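Local coordinates for molybdenum ABC transporter, periplasmic molybdenum-binding protein (Vibrio cholerae, PDB 4RXL), which binds tungstate and probably captures molybdate in the periplasm for delivery to an ABC importer, at residues L86-P91 with L167-K172; R115-Q120 with R154-L159; L55-N60 with Y197-L202; G39-A44 with E61-Y66. All blocks are in the same frame, centred on the assembly; numbering follows the deposited sequence.

Contact 1 (L86-P91 with L167-K172); sequences LVLIRP and LGIVYK. With WO4 (tungstate(VI)ion), chain B.
Strands 86-91 and 168-171 form an antiparallel pair that carries a ligand-binding residue at its end. Four backbone hydrogen bonds join them, in two reciprocal pairs. V87 N reaches V170 O at 2.9 Å almost straight, nearly along the C=O axis, and V170 N answers to V87 O; I89 N bonds G168 O at 2.8 Å, while G168 N approaches I89 O from above the carbonyl plane. CA-H...O contacts fill the intervening positions, the shortest from L167 CA to I89 O (3.1 Å).

Apolar contacts cover both faces. On one, L88 CD1 lies 3.9 Å from I169 CG1. On the other, the side chains of I89 and V170 cross at about a right angle, I89 CD1 coming 3.8 Å from V170 CG2, and V87 CG2 touches the same methyl. L86 crosses I169 obliquely, its CG 3.7 Å from I169 CG2.

The bond to the ligand comes from the last residue of strand 168-171. Y171 OH donates to WO4 O2 at 2.6 Å, the oxygen lying in the ring plane. V170 is held by the paired strand and Y171 N, at the helix N-cap, by the D174 carboxylate; so short a bond is consistent with a strong, charge-assisted interaction.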
loop_
_atom_site.group_PDB
_atom_site.type_symbol
_atom_site.label_atom_id
_atom_site.label_comp_id
_atom_site.label_asym_id
_atom_site.label_seq_id
_atom_site.Cartn_x
_atom_site.Cartn_y
_atom_site.Cartn_z
ATOM N N LEU A 86 7.354 4.459 4.173
ATOM C CA LEU A 86 7.213 5.182 2.909
ATOM C C LEU A 86 8.593 5.651 2.416
ATOM O O LEU A 86 9.417 6.138 3.207
ATOM C CB LEU A 86 6.315 6.395 3.130
ATOM C CG LEU A 86 5.581 7.002 1.935
ATOM C CD1 LEU A 86 4.438 6.105 1.523
ATOM C CD2 LEU A 86 5.061 8.375 2.304
ATOM N N VAL A 87 8.823 5.476 1.113
ATOM C CA VAL A 87 10.094 5.807 0.504
ATOM C C VAL A 87 9.957 6.610 -0.780
ATOM O O VAL A 87 8.915 6.631 -1.442
ATOM C CB VAL A 87 10.933 4.543 0.235
ATOM C CG1 VAL A 87 11.222 3.827 1.554
ATOM C CG2 VAL A 87 10.242 3.603 -0.736
ATOM N N LEU A 88 11.055 7.299 -1.070
ATOM C CA LEU A 88 11.237 8.026 -2.293
ATOM C C LEU A 88 12.135 7.163 -3.154
ATOM O O LEU A 88 13.247 6.783 -2.743
ATOM C CB LEU A 88 11.892 9.365 -2.006
ATOM C CG LEU A 88 12.102 10.305 -3.201
ATOM C CD1 LEU A 88 10.771 10.729 -3.815
ATOM C CD2 LEU A 88 12.886 11.491 -2.707
ATOM N N ILE A 89 11.664 6.874 -4.359
ATOM C CA ILE A 89 12.409 6.063 -5.323
ATOM C C ILE A 89 12.722 6.799 -6.622
ATOM O O ILE A 89 12.074 7.779 -6.972
ATOM C CB ILE A 89 11.680 4.739 -5.652
ATOM C CG1 ILE A 89 10.249 4.964 -6.155
ATOM C CG2 ILE A 89 11.565 3.842 -4.436
ATOM C CD1 ILE A 89 9.702 3.784 -6.917
ATOM N N ARG A 90 13.721 6.270 -7.319
ATOM C CA ARG A 90 14.158 6.731 -8.635
ATOM C C ARG A 90 14.347 5.480 -9.502
ATOM O O ARG A 90 14.516 4.384 -8.954
ATOM C CB ARG A 90 15.514 7.461 -8.517
ATOM C CG ARG A 90 16.667 6.570 -8.073
ATOM C CD ARG A 90 17.991 7.309 -8.115
ATOM N NE ARG A 90 19.120 6.502 -7.641
ATOM C CZ ARG A 90 19.814 5.627 -8.374
ATOM N NH1 ARG A 90 19.505 5.388 -9.645
ATOM N NH2 ARG A 90 20.838 4.978 -7.825
ATOM N N PRO A 91 14.339 5.629 -10.845
ATOM C CA PRO A 91 14.710 4.496 -11.690
ATOM C C PRO A 91 16.184 4.209 -11.497
ATOM O O PRO A 91 16.968 5.155 -11.393
ATOM C CB PRO A 91 14.434 4.979 -13.121
ATOM C CG PRO A 91 13.760 6.298 -13.001
ATOM C CD PRO A 91 13.995 6.825 -11.618
ATOM N N LEU A 167 11.257 10.425 -10.091
ATOM C CA LEU A 167 11.038 10.145 -8.676
ATOM C C LEU A 167 9.604 9.666 -8.488
ATOM O O LEU A 167 8.689 10.076 -9.221
ATOM C CB LEU A 167 11.258 11.382 -7.808
ATOM C CG LEU A 167 12.665 11.965 -7.768
ATOM C CD1 LEU A 167 12.646 13.331 -7.090
ATOM C CD2 LEU A 167 13.640 11.017 -7.075
ATOM N N GLY A 168 9.405 8.816 -7.492
ATOM C CA GLY A 168 8.089 8.438 -7.066
ATOM C C GLY A 168 8.071 8.139 -5.591
ATOM O O GLY A 168 9.123 7.950 -4.964
ATOM N N ILE A 169 6.867 8.099 -5.039
ATOM C CA ILE A 169 6.674 7.792 -3.631
ATOM C C ILE A 169 5.849 6.508 -3.508
ATOM O O ILE A 169 4.712 6.447 -3.912
ATOM C CB ILE A 169 6.047 8.963 -2.852
ATOM C CG1 ILE A 169 6.985 10.162 -2.874
ATOM C CG2 ILE A 169 5.785 8.540 -1.404
ATOM C CD1 ILE A 169 6.337 11.446 -2.398
ATOM N N VAL A 170 6.462 5.480 -2.930
ATOM C CA VAL A 170 5.866 4.189 -2.793
ATOM C C VAL A 170 6.174 3.657 -1.394
ATOM O O VAL A 170 6.837 4.327 -0.586
ATOM C CB VAL A 170 6.327 3.194 -3.886
ATOM C CG1 VAL A 170 5.958 3.679 -5.277
ATOM C CG2 VAL A 170 7.814 2.931 -3.776
ATOM N N TYR A 171 5.714 2.441 -1.098
ATOM C CA TYR A 171 6.130 1.801 0.135
ATOM C C TYR A 171 7.475 1.124 0.005
ATOM O O TYR A 171 7.925 0.762 -1.086
ATOM C CB TYR A 171 5.095 0.800 0.613
ATOM C CG TYR A 171 3.703 1.353 0.731
ATOM C CD1 TYR A 171 3.365 2.138 1.818
ATOM C CD2 TYR A 171 2.708 1.045 -0.190
ATOM C CE1 TYR A 171 2.062 2.636 1.964
ATOM C CE2 TYR A 171 1.411 1.512 -0.038
ATOM C CZ TYR A 171 1.100 2.289 1.050
ATOM O OH TYR A 171 -0.129 2.836 1.191
ATOM N N LYS A 172 8.136 0.955 1.144
ATOM C CA LYS A 172 9.387 0.223 1.261
ATOM C C LYS A 172 9.259 -1.149 0.616
ATOM O O LYS A 172 10.143 -1.572 -0.124
ATOM C CB LYS A 172 9.789 0.101 2.736
ATOM C CG LYS A 172 10.961 -0.817 3.038
ATOM C CD LYS A 172 12.279 -0.242 2.597
ATOM C CE LYS A 172 13.428 -1.067 3.164
ATOM N NZ LYS A 172 13.400 -1.134 4.659
HETATM W W WO4 B . -2.413 1.070 -1.925
HETATM O O1 WO4 B . -2.277 1.306 -3.918
HETATM O O2 WO4 B . -1.700 2.632 -0.813
HETATM O O3 WO4 B . -4.386 0.777 -1.423
HETATM O O4 WO4 B . -1.313 -0.579 -1.348
#

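Contact 2 (R115-Q120 with R154-L159)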
loop_
_atom_site.group_PDB
_atom_site.type_symbol
_atom_site.label_atom_id
_atom_site.label_comp_id
_atom_site.label_asym_id
_atom_site.label_seq_id
_atom_site.Cartn_x
_atom_site.Cartn_y
_atom_site.Cartn_z
ATOM N N ARG A 115 7.245 14.461 -13.965
ATOM C CA ARG A 115 6.324 14.477 -12.831
ATOM C C ARG A 115 6.656 13.449 -11.738
ATOM O O ARG A 115 7.228 12.403 -12.011
ATOM C CB ARG A 115 4.911 14.242 -13.352
ATOM C CG ARG A 115 4.367 15.376 -14.188
ATOM C CD ARG A 115 2.934 15.126 -14.610
ATOM N NE ARG A 115 2.367 16.347 -15.184
ATOM C CZ ARG A 115 1.655 17.268 -14.524
ATOM N NH1 ARG A 115 1.359 17.136 -13.227
ATOM N NH2 ARG A 115 1.214 18.336 -15.184
ATOM N N LEU A 116 6.296 13.767 -10.499
ATOM C CA LEU A 116 6.480 12.861 -9.368
ATOM C C LEU A 116 5.379 11.805 -9.364
ATOM O O LEU A 116 4.187 12.144 -9.296
ATOM C CB LEU A 116 6.425 13.649 -8.051
ATOM C CG LEU A 116 6.596 12.930 -6.720
ATOM C CD1 LEU A 116 7.957 12.275 -6.560
ATOM C CD2 LEU A 116 6.358 13.940 -5.594
ATOM N N ALA A 117 5.767 10.535 -9.425
ATOM C CA ALA A 117 4.793 9.442 -9.433
ATOM C C ALA A 117 4.261 9.200 -8.036
ATOM O O ALA A 117 5.022 8.915 -7.102
ATOM C CB ALA A 117 5.405 8.170 -9.989
ATOM N N VAL A 118 2.949 9.308 -7.887
ATOM C CA VAL A 118 2.283 9.014 -6.622
ATOM C C VAL A 118 0.922 8.403 -6.899
ATOM O O VAL A 118 0.382 8.594 -8.001
ATOM C CB VAL A 118 2.054 10.274 -5.762
ATOM C CG1 VAL A 118 3.377 10.934 -5.391
ATOM C CG2 VAL A 118 1.117 11.263 -6.461
ATOM N N ALA A 119 0.384 7.662 -5.925
ATOM C CA ALA A 119 -1.013 7.218 -6.030
ATOM C C ALA A 119 -1.935 8.410 -5.736
ATOM O O ALA A 119 -1.497 9.408 -5.161
ATOM C CB ALA A 119 -1.320 6.051 -5.127
ATOM N N GLN A 120 -3.183 8.334 -6.203
ATOM C CA GLN A 120 -4.139 9.440 -6.083
ATOM C C GLN A 120 -4.150 9.939 -4.631
ATOM O O GLN A 120 -4.455 9.203 -3.722
ATOM C CB GLN A 120 -5.550 9.004 -6.521
ATOM C CG GLN A 120 -6.422 10.125 -7.099
ATOM C CD GLN A 120 -6.904 11.103 -6.043
ATOM O OE1 GLN A 120 -7.442 10.690 -5.007
ATOM N NE2 GLN A 120 -6.704 12.408 -6.287
ATOM N N ARG A 154 1.147 0.432 -7.048
ATOM C CA ARG A 154 1.931 -0.336 -7.989
ATOM C C ARG A 154 1.985 0.311 -9.365
ATOM O O ARG A 154 2.967 0.150 -10.083
ATOM C CB ARG A 154 1.453 -1.787 -8.015
ATOM C CG ARG A 154 1.737 -2.524 -6.704
ATOM C CD ARG A 154 3.225 -2.716 -6.455
ATOM N NE ARG A 154 3.569 -3.498 -5.257
ATOM C CZ ARG A 154 3.729 -4.816 -5.230
ATOM N NH1 ARG A 154 3.563 -5.538 -6.331
ATOM N NH2 ARG A 154 4.051 -5.422 -4.086
ATOM N N LEU A 155 0.955 1.069 -9.728
ATOM C CA LEU A 155 0.986 1.798 -10.989
ATOM C C LEU A 155 1.947 2.977 -10.881
ATOM O O LEU A 155 2.557 3.359 -11.864
ATOM C CB LEU A 155 -0.413 2.249 -11.377
ATOM C CG LEU A 155 -1.362 1.100 -11.790
ATOM C CD1 LEU A 155 -2.797 1.605 -11.844
ATOM C CD2 LEU A 155 -0.991 0.444 -13.115
ATOM N N ALA A 156 2.046 3.558 -9.678
ATOM C CA ALA A 156 3.056 4.582 -9.423
ATOM C C ALA A 156 4.457 3.978 -9.544
ATOM O O ALA A 156 5.337 4.542 -10.209
ATOM C CB ALA A 156 2.859 5.184 -8.038
ATOM N N LEU A 157 4.696 2.860 -8.863
ATOM C CA LEU A 157 5.945 2.123 -9.031
ATOM C C LEU A 157 6.310 1.887 -10.500
ATOM O O LEU A 157 7.443 2.155 -10.902
ATOM C CB LEU A 157 5.853 0.784 -8.290
ATOM C CG LEU A 157 7.053 -0.160 -8.389
ATOM C CD1 LEU A 157 8.262 0.435 -7.701
ATOM C CD2 LEU A 157 6.694 -1.491 -7.777
ATOM N N ALA A 158 5.348 1.447 -11.317
ATOM C CA ALA A 158 5.643 1.127 -12.717
ATOM C C ALA A 158 6.101 2.338 -13.528
ATOM O O ALA A 158 6.872 2.182 -14.465
ATOM C CB ALA A 158 4.431 0.498 -13.378
ATOM N N LEU A 159 5.598 3.530 -13.205
ATOM C CA LEU A 159 6.030 4.765 -13.899
ATOM C C LEU A 159 7.522 5.025 -13.684
ATOM O O LEU A 159 8.236 5.469 -14.577
ATOM C CB LEU A 159 5.244 5.989 -13.413
ATOM C CG LEU A 159 3.805 6.151 -13.881
ATOM C CD1 LEU A 159 3.171 7.356 -13.200
ATOM C CD2 LEU A 159 3.741 6.258 -15.408
#
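A117 and A156 point their CB atoms at each other, and the small size of both side chains is consistent with the close approach of helix 153-161 to strand 116-119. The two segments run nearly antiparallel, at 166°, with axes 6.9 Å apart at closest approach. The methyls are not quite tip to tip: A117 CB sits 4.4 Å from A156 CB but meets the carbonyl oxygen A156 O at 3.6 Å, so it rests against the helix backbone beside the other methyl. A156 CB in turn reaches past A117 along the strand and lies over the backbone, 3.9 Å from V118 C and somewhat farther from A119 N.

One turn further along the helix, L159 also directs its side chain at the strand. Its CG stands anti to the carbonyl carbon (chi1 -75°), which brings CD1 to 4.0 Å from A117 CB, with L159 CB almost as near. V118 turns its side chain from the helix.

This is helix-on-sheet packing in the lobe where strands 116-119 and 147-150 run parallel; A156 and L159 also pack on T150 of the latter. The site is near: the A119 side chain lies about 5 Å from the tungstate, and V153 N, at the start of the same helix, is hydrogen-bonded to the anion. R154 forms a salt bridge with D174. No hydrogen bond joins the two segments, so their interaction is purely van der Waals, while backbone polar groups of the strand bond to neighbours, as A117 does with L167 and I169.

Contact 3 (L55-N60 with Y197-L202). With WO4 (tungstate(VI)ion), chain B.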
loop_
_atom_site.group_PDB
_atom_site.type_symbol
_atom_site.label_atom_id
_atom_site.label_comp_id
_atom_site.label_asym_id
_atom_site.label_seq_id
_atom_site.Cartn_x
_atom_site.Cartn_y
_atom_site.Cartn_z
ATOM N N LEU A 55 -13.120 -11.015 2.527
ATOM C CA LEU A 55 -12.052 -10.379 3.309
ATOM C C LEU A 55 -11.559 -9.166 2.582
ATOM O O LEU A 55 -11.491 -9.171 1.335
ATOM C CB LEU A 55 -10.847 -11.318 3.469
ATOM C CG LEU A 55 -10.979 -12.648 4.210
ATOM C CD1 LEU A 55 -9.636 -13.357 4.171
ATOM C CD2 LEU A 55 -11.427 -12.411 5.632
ATOM N N PHE A 56 -11.148 -8.174 3.358
ATOM C CA PHE A 56 -10.570 -6.932 2.841
ATOM C C PHE A 56 -9.323 -6.530 3.595
ATOM O O PHE A 56 -9.333 -6.432 4.793
ATOM C CB PHE A 56 -11.615 -5.813 2.940
ATOM C CG PHE A 56 -11.121 -4.430 2.496
ATOM C CD1 PHE A 56 -10.419 -4.220 1.316
ATOM C CD2 PHE A 56 -11.407 -3.330 3.269
ATOM C CE1 PHE A 56 -10.044 -2.928 0.938
ATOM C CE2 PHE A 56 -11.000 -2.060 2.904
ATOM C CZ PHE A 56 -10.343 -1.857 1.730
ATOM N N ILE A 57 -8.228 -6.314 2.893
ATOM C CA ILE A 57 -7.002 -5.798 3.500
ATOM C C ILE A 57 -6.765 -4.414 2.928
ATOM O O ILE A 57 -6.552 -4.245 1.733
ATOM C CB ILE A 57 -5.782 -6.700 3.193
ATOM C CG1 ILE A 57 -6.014 -8.100 3.792
ATOM C CG2 ILE A 57 -4.468 -6.078 3.685
ATOM C CD1 ILE A 57 -4.970 -9.121 3.357
ATOM N N SER A 58 -6.786 -3.417 3.786
ATOM C CA SER A 58 -6.532 -2.024 3.386
ATOM C C SER A 58 -5.121 -1.589 3.726
ATOM O O SER A 58 -4.516 -2.112 4.652
ATOM C CB SER A 58 -7.520 -1.157 4.145
ATOM O OG SER A 58 -7.379 0.205 3.805
ATOM N N ALA A 59 -4.589 -0.600 2.999
ATOM C CA ALA A 59 -3.296 -0.008 3.315
ATOM C C ALA A 59 -3.393 1.180 4.273
ATOM O O ALA A 59 -2.368 1.820 4.583
ATOM C CB ALA A 59 -2.574 0.359 2.049
ATOM N N ASN A 60 -4.614 1.480 4.732
ATOM C CA ASN A 60 -4.794 2.346 5.904
ATOM C C ASN A 60 -5.961 1.924 6.791
ATOM O O ASN A 60 -6.778 1.112 6.386
ATOM C CB ASN A 60 -4.890 3.824 5.501
ATOM C CG ASN A 60 -6.155 4.179 4.761
ATOM O OD1 ASN A 60 -7.111 3.407 4.693
ATOM N ND2 ASN A 60 -6.157 5.398 4.181
ATOM N N TYR A 197 -1.985 -1.881 8.065
ATOM C CA TYR A 197 -2.880 -2.654 7.218
ATOM C C TYR A 197 -3.901 -3.436 8.017
ATOM O O TYR A 197 -3.578 -4.477 8.562
ATOM C CB TYR A 197 -2.080 -3.692 6.406
ATOM C CG TYR A 197 -1.185 -3.113 5.359
ATOM C CD1 TYR A 197 0.003 -2.553 5.701
ATOM C CD2 TYR A 197 -1.518 -3.159 3.981
ATOM C CE1 TYR A 197 0.838 -1.991 4.739
ATOM C CE2 TYR A 197 -0.680 -2.640 3.023
ATOM C CZ TYR A 197 0.516 -2.070 3.402
ATOM O OH TYR A 197 1.366 -1.515 2.461
ATOM N N PRO A 198 -5.121 -2.944 8.108
ATOM C CA PRO A 198 -6.149 -3.772 8.721
ATOM C C PRO A 198 -6.644 -4.890 7.812
ATOM O O PRO A 198 -6.698 -4.754 6.600
ATOM C CB PRO A 198 -7.290 -2.792 8.983
ATOM C CG PRO A 198 -7.093 -1.710 7.999
ATOM C CD PRO A 198 -5.612 -1.612 7.729
ATOM N N LEU A 199 -7.078 -5.972 8.442
ATOM C CA LEU A 199 -7.721 -7.082 7.788
ATOM C C LEU A 199 -9.138 -7.104 8.318
ATOM O O LEU A 199 -9.348 -7.258 9.539
ATOM C CB LEU A 199 -6.990 -8.368 8.129
ATOM C CG LEU A 199 -7.678 -9.707 7.881
ATOM C CD1 LEU A 199 -7.868 -9.947 6.388
ATOM C CD2 LEU A 199 -6.873 -10.816 8.530
ATOM N N ALA A 200 -10.104 -6.938 7.418
ATOM C CA ALA A 200 -11.520 -6.932 7.780
ATOM C C ALA A 200 -12.203 -8.215 7.321
ATOM O O ALA A 200 -12.066 -8.619 6.160
ATOM C CB ALA A 200 -12.190 -5.720 7.165
ATOM N N GLN A 201 -12.963 -8.842 8.204
ATOM C CA GLN A 201 -13.678 -10.038 7.870
ATOM C C GLN A 201 -15.128 -9.606 7.605
ATOM O O GLN A 201 -15.798 -9.116 8.522
ATOM C CB GLN A 201 -13.587 -11.021 9.048
ATOM C CG GLN A 201 -14.073 -12.418 8.744
ATOM C CD GLN A 201 -14.067 -13.318 9.979
ATOM O OE1 GLN A 201 -13.134 -13.268 10.780
ATOM N NE2 GLN A 201 -15.117 -14.128 10.142
ATOM N N LEU A 202 -15.627 -9.786 6.388
ATOM C CA LEU A 202 -16.909 -9.217 5.982
ATOM C C LEU A 202 -18.121 -10.128 6.238
ATOM O O LEU A 202 -19.270 -9.736 6.018
ATOM C CB LEU A 202 -16.828 -8.801 4.507
ATOM C CG LEU A 202 -15.928 -7.587 4.274
ATOM C CD1 LEU A 202 -14.990 -7.811 3.115
ATOM C CD2 LEU A 202 -16.785 -6.351 4.040
HETATM W W WO4 B . -2.413 1.070 -1.925
HETATM O O1 WO4 B . -2.277 1.306 -3.918
HETATM O O2 WO4 B . -1.700 2.632 -0.813
HETATM O O3 WO4 B . -4.386 0.777 -1.423
HETATM O O4 WO4 B . -1.313 -0.579 -1.348
#
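Strands 55-57 and 197-201 run antiparallel, at 170° with axes 4.6 Å apart, and their pairing continues beyond the shorter strand into the loop at S58. F56 and A200 form the hydrogen-bonded pair: A200 N donates to F56 O at 2.8 Å in a nearly straight bond, and F56 N returns one to A200 O. The next bond runs from S58 N to P198 O (3.1 Å), arriving nearly along the C=O axis.

On one face, I57 CG1 meets L199 CD1 at 3.7 Å, the two side chains crossing obliquely, and L55 CD2 reaches over Q201. The opposite face carries F56, whose ring turns from the partner strand while F56 CB packs against L202 CD1 at 3.9 Å. The F56 ring lies alongside the loop that follows, with S58 N above its centre. Towards the ligand, Y197 lays a ring face beneath A59: A59 CA stands 4.1 Å from the ring centroid, a CH-pi contact, while I57 CG2 lies at the ring edge. S58 OG, anti to its own backbone N (chi1 -179°), donates along a lone pair of N60 O at 2.8 Å, a bond that links the two ends of the S58-N60 loop. The Y197 hydroxyl is hydrogen-bonded to S13 OG and N84 ND2.

A59 CB comes 3.7 Å from WO4 O4, and N60 OD1 caps helix 61-69 through W63 N. A strand leading through a short loop, beside the bound anion, into a helix N-terminus is an architecture known from periplasmic solute-binding proteins, in which ligands gather at the C-terminal ends of sheet strands.

Contact 4 (G39-A44 with E61-Y66); sequences GSSSLA and EEWANY. With WO4 (tungstate(VI)ion), chain B.
Tungstate atom O3 is gripped twice by S40, the first residue of helix 40-49. S40 OG donates to WO4 O3 at 2.4 Å, a very short bond, and S40 N donates to the same oxygen at 2.6 Å along a bent path of 136°. The hydroxyl lies anti to the carbonyl carbon, beside its own backbone N, so both donors converge on one oxygen. S40 OG also accepts a hydrogen bond from A59 N, which helps fix its rotation.

Behind this first shell, the helix leans on the indole of W63. S41 CA sits over one face, 3.7 Å from the centroid of the five-membered ring and only 13° off the normal, a CH-pi contact. S41 CB presses on the same face, 3.4 Å from W63 CE2. A44 CB, one turn on, meets W63 CE3 at 3.7 Å.

The indole is itself held in place: W63 NE1 donates to A123 O, and Y66 turns a ring face to its six-membered rim, with W63 CZ3 3.6 Å above the centre of the Y66 ring. Y66 OH is hydrogen-bonded to E48 OE1.

The two helix segments are nearly parallel, at 6°, and 9.6 Å apart. An anion at a helix N-terminus, bound by backbone N-H and a serine hydroxyl and probably favoured by the helix dipole, is a recognised feature of oxyanion-binding periplasmic proteins, including the ModA family.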
loop_
_atom_site.group_PDB
_atom_site.type_symbol
_atom_site.label_atom_id
_atom_site.label_comp_id
_atom_site.label_asym_id
_atom_site.label_seq_id
_atom_site.Cartn_x
_atom_site.Cartn_y
_atom_site.Cartn_z
ATOM N N GLY A 39 -6.351 -0.133 -5.524
ATOM C CA GLY A 39 -6.185 0.899 -4.497
ATOM C C GLY A 39 -7.247 0.639 -3.433
ATOM O O GLY A 39 -8.391 0.251 -3.740
ATOM N N SER A 40 -6.873 0.855 -2.174
ATOM C CA SER A 40 -7.710 0.472 -1.037
ATOM C C SER A 40 -9.051 1.198 -1.093
ATOM O O SER A 40 -10.105 0.639 -0.739
ATOM C CB SER A 40 -7.033 0.754 0.291
ATOM O OG SER A 40 -5.774 0.107 0.386
ATOM N N SER A 41 -9.028 2.456 -1.546
ATOM C CA SER A 41 -10.249 3.275 -1.680
ATOM C C SER A 41 -11.210 2.714 -2.710
ATOM O O SER A 41 -12.416 2.565 -2.462
ATOM C CB SER A 41 -9.833 4.692 -2.061
ATOM O OG SER A 41 -8.816 4.611 -3.051
ATOM N N SER A 42 -10.678 2.362 -3.867
ATOM C CA SER A 42 -11.510 1.788 -4.877
ATOM C C SER A 42 -12.121 0.422 -4.443
ATOM O O SER A 42 -13.307 0.170 -4.649
ATOM C CB SER A 42 -10.711 1.640 -6.148
ATOM O OG SER A 42 -11.540 1.129 -7.190
ATOM N N LEU A 43 -11.285 -0.402 -3.796
ATOM C CA LEU A 43 -11.765 -1.701 -3.320
ATOM C C LEU A 43 -12.889 -1.515 -2.322
ATOM O O LEU A 43 -13.939 -2.175 -2.405
ATOM C CB LEU A 43 -10.620 -2.488 -2.698
ATOM C CG LEU A 43 -9.475 -2.867 -3.628
ATOM C CD1 LEU A 43 -8.340 -3.494 -2.835
ATOM C CD2 LEU A 43 -9.936 -3.819 -4.694
ATOM N N ALA A 44 -12.685 -0.644 -1.349
ATOM C CA ALA A 44 -13.718 -0.399 -0.339
ATOM C C ALA A 44 -15.043 0.053 -0.926
ATOM O O ALA A 44 -16.118 -0.359 -0.469
ATOM C CB ALA A 44 -13.243 0.628 0.683
ATOM N N GLU A 61 -6.042 2.467 7.997
ATOM C CA GLU A 61 -7.123 2.102 8.905
ATOM C C GLU A 61 -8.452 2.669 8.431
ATOM O O GLU A 61 -9.502 2.044 8.588
ATOM C CB GLU A 61 -6.774 2.548 10.335
ATOM C CG GLU A 61 -5.622 1.697 10.901
ATOM C CD GLU A 61 -4.978 2.240 12.166
ATOM O OE1 GLU A 61 -4.757 3.466 12.255
ATOM O OE2 GLU A 61 -4.654 1.426 13.060
ATOM N N GLU A 62 -8.387 3.833 7.799
ATOM C CA GLU A 62 -9.565 4.598 7.421
ATOM C C GLU A 62 -10.476 3.805 6.491
ATOM O O GLU A 62 -11.682 3.750 6.728
ATOM C CB GLU A 62 -9.144 5.936 6.786
ATOM C CG GLU A 62 -8.627 6.973 7.803
ATOM C CD GLU A 62 -7.311 6.617 8.526
ATOM O OE1 GLU A 62 -6.417 5.956 7.911
ATOM O OE2 GLU A 62 -7.162 7.031 9.716
ATOM N N TRP A 63 -9.938 3.182 5.451
ATOM C CA TRP A 63 -10.827 2.504 4.511
ATOM C C TRP A 63 -11.480 1.264 5.095
ATOM O O TRP A 63 -12.563 0.897 4.649
ATOM C CB TRP A 63 -10.160 2.200 3.173
ATOM C CG TRP A 63 -10.048 3.488 2.380
ATOM C CD1 TRP A 63 -8.904 4.180 2.060
ATOM C CD2 TRP A 63 -11.135 4.241 1.857
ATOM N NE1 TRP A 63 -9.219 5.326 1.354
ATOM C CE2 TRP A 63 -10.587 5.386 1.224
ATOM C CE3 TRP A 63 -12.521 4.059 1.851
ATOM C CZ2 TRP A 63 -11.371 6.315 0.596
ATOM C CZ3 TRP A 63 -13.299 4.994 1.242
ATOM C CH2 TRP A 63 -12.721 6.114 0.610
ATOM N N ALA A 64 -10.859 0.632 6.098
ATOM C CA ALA A 64 -11.508 -0.503 6.738
ATOM C C ALA A 64 -12.578 0.014 7.683
ATOM O O ALA A 64 -13.674 -0.547 7.759
ATOM C CB ALA A 64 -10.495 -1.371 7.463
ATOM N N ASN A 65 -12.288 1.112 8.380
ATOM C CA ASN A 65 -13.280 1.722 9.263
ATOM C C ASN A 65 -14.491 2.327 8.509
ATOM O O ASN A 65 -15.603 2.370 9.033
ATOM C CB ASN A 65 -12.633 2.773 10.159
ATOM C CG ASN A 65 -13.563 3.259 11.250
ATOM O OD1 ASN A 65 -13.973 2.504 12.135
ATOM N ND2 ASN A 65 -13.913 4.529 11.180
ATOM N N TYR A 66 -14.261 2.739 7.266
ATOM C CA TYR A 66 -15.328 3.139 6.357
ATOM C C TYR A 66 -16.393 2.043 6.237
ATOM O O TYR A 66 -17.596 2.309 6.354
ATOM C CB TYR A 66 -14.715 3.422 5.000
ATOM C CG TYR A 66 -15.664 3.870 3.931
ATOM C CD1 TYR A 66 -16.005 5.204 3.811
ATOM C CD2 TYR A 66 -16.185 2.972 3.005
ATOM C CE1 TYR A 66 -16.874 5.636 2.828
ATOM C CE2 TYR A 66 -17.047 3.394 2.001
ATOM C CZ TYR A 66 -17.384 4.727 1.922
ATOM O OH TYR A 66 -18.278 5.163 0.970
HETATM W W WO4 B . -2.413 1.070 -1.925
HETATM O O1 WO4 B . -2.277 1.306 -3.918
HETATM O O2 WO4 B . -1.700 2.632 -0.813
HETATM O O3 WO4 B . -4.386 0.777 -1.423
HETATM O O4 WO4 B . -1.313 -0.579 -1.348
#

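Overall arrangement
The four contacts fall into two groups on either side of the bound tungstate. Contacts 1 and 2, 9 Å apart between centres, share a lobe: strand 168-171 also bonds to strand 116-119, and contact 2 is nested in the chain loop closed by contact 1. Contacts 3 and 4, 8 Å apart, occupy the other lobe, with alternating segments as helix 40-49, strand 55-57 and helix 61-69 follow in order. About 23 Å separates the centres of contacts 1 and 3, yet Y171 touches A59 and Y197, and strands 78-91 and 195-201 are sheet neighbours. Contacts 1, 3 and 4 all reach the anion, consistent with a two-lobed solute-binding protein closed around its ligand.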